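Local coordinates for protein LIP (Serratia marcescens, PDB 4A1R) that is a membrane-bound component of the type VI secretion system, probably a lipoprotein of the TssJ family tethered to the outer membrane, at residues Phe49-Leu52 / Ser58-Gly61. Numbering follows the deposited sequence.
Sequences FFSL and SVLG
Ser51 meets Val59 through its CB rather than its hydroxyl: CB of Ser51 lies 4.0 Å from CG2 of Val59 and 4.1 Å from CG1 of the same valine, so the serine methylene sits against the fork of the valine, with CB of Val59 as near as CG2. With CG1 of Val59 between its own backbone N and carbonyl carbon (chi1 80°) and CG2 anti to that N, the two branches can share this approach. The polar end of Ser51 is engaged elsewhere, OG being hydrogen-bonded to OD1 of Asp48, three residues earlier and just before the helix. No hydrogen bond joins 49-52 to 58-61. Backbone spacing here is 6.3 Å from CA of Ser51 to CA of Val59. That is far too short for eight residues of straight alpha-helix, so the helical range 49-60 must bend sharply or be interrupted between the two ends, and the contact is one in which the helical excursion folds back on itself. In the beta-sandwich of this protein, a fold consistent with the transthyretin-like clan, the excursion links strand 31-38 to strand 64-72, antiparallel neighbours in one sheet of the sandwich. Leu52 continues the apolar seam with a single methyl. Its CD2 stands 3.9 Å from CG1 of Val59, and the two side chains cross at about a right angle. The same CD2 lies 3.9 Å from CD2 of Leu60 and 4.0 Å from both CG and CD1 of that residue, near-equal distances that place it against the leucine fork. Leu52 and Leu60 are buried: Leu52 also touches Ala47 and Trp106, while Leu60 reaches Leu36 and Leu38 of strand 31-38 and Phe44 of helix 42-46. Leu52 O accepts a hydrogen bond from NH1 of Arg34, fastening the helix to that strand.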
loop_
_atom_site.group_PDB
_atom_site.type_symbol
_atom_site.label_atom_id
_atom_site.label_comp_id
_atom_site.label_asym_id
_atom_site.label_seq_id
_atom_site.Cartn_x
_atom_site.Cartn_y
_atom_site.Cartn_z
ATOM N N PHE A 49 6.364 -10.454 9.446
ATOM C CA PHE A 49 5.067 -10.700 8.823
ATOM C C PHE A 49 3.960 -11.002 9.819
ATOM O O PHE A 49 2.886 -10.389 9.755
ATOM C CB PHE A 49 5.139 -11.821 7.804
ATOM C CG PHE A 49 3.856 -12.028 7.043
ATOM C CD1 PHE A 49 3.545 -11.220 5.930
ATOM C CD2 PHE A 49 2.942 -13.011 7.430
ATOM C CE1 PHE A 49 2.360 -11.416 5.217
ATOM C CE2 PHE A 49 1.761 -13.215 6.717
ATOM C CZ PHE A 49 1.467 -12.414 5.607
ATOM N N PHE A 50 4.216 -11.936 10.738
ATOM C CA PHE A 50 3.155 -12.325 11.683
ATOM C C PHE A 50 2.618 -11.172 12.521
ATOM O O PHE A 50 1.394 -11.010 12.640
ATOM C CB PHE A 50 3.600 -13.439 12.624
ATOM C CG PHE A 50 2.489 -13.903 13.544
ATOM C CD1 PHE A 50 1.512 -14.778 13.084
ATOM C CD2 PHE A 50 2.393 -13.412 14.828
ATOM C CE1 PHE A 50 0.479 -15.190 13.915
ATOM C CE2 PHE A 50 1.353 -13.819 15.668
ATOM C CZ PHE A 50 0.408 -14.708 15.207
ATOM N N SER A 51 3.532 -10.384 13.092
ATOM C CA SER A 51 3.193 -9.213 13.918
ATOM C C SER A 51 2.260 -8.240 13.219
ATOM O O SER A 51 1.247 -7.841 13.770
ATOM C CB SER A 51 4.463 -8.471 14.325
ATOM O OG SER A 51 5.227 -9.278 15.191
ATOM N N LEU A 52 2.624 -7.862 11.999
ATOM C CA LEU A 52 1.809 -6.998 11.173
ATOM C C LEU A 52 0.456 -7.625 10.865
ATOM O O LEU A 52 -0.575 -6.940 10.936
ATOM C CB LEU A 52 2.553 -6.692 9.860
ATOM C CG LEU A 52 3.715 -5.713 9.891
ATOM C CD1 LEU A 52 4.383 -5.618 8.515
ATOM C CD2 LEU A 52 3.249 -4.330 10.360
ATOM N N SER A 58 -0.392 -2.768 17.580
ATOM C CA SER A 58 0.516 -3.096 18.658
ATOM C C SER A 58 1.963 -2.953 18.210
ATOM O O SER A 58 2.757 -2.274 18.864
ATOM C CB SER A 58 0.256 -4.509 19.182
ATOM O OG SER A 58 1.256 -4.890 20.108
ATOM N N VAL A 59 2.312 -3.567 17.084
ATOM C CA VAL A 59 3.701 -3.513 16.629
ATOM C C VAL A 59 4.064 -2.131 16.066
ATOM O O VAL A 59 5.198 -1.705 16.201
ATOM C CB VAL A 59 4.099 -4.703 15.701
ATOM C CG1 VAL A 59 3.629 -4.489 14.267
ATOM C CG2 VAL A 59 5.607 -4.904 15.729
ATOM N N LEU A 60 3.105 -1.411 15.479
ATOM C CA LEU A 60 3.427 -0.099 14.890
ATOM C C LEU A 60 3.232 1.109 15.810
ATOM O O LEU A 60 3.854 2.158 15.592
ATOM C CB LEU A 60 2.690 0.123 13.563
ATOM C CG LEU A 60 2.887 -0.957 12.492
ATOM C CD1 LEU A 60 1.924 -0.731 11.347
ATOM C CD2 LEU A 60 4.317 -1.003 11.995
ATOM N N GLY A 61 2.362 0.960 16.810
ATOM C CA GLY A 61 2.072 2.025 17.768
ATOM C C GLY A 61 1.591 3.310 17.129
ATOM O O GLY A 61 0.707 3.310 16.265
#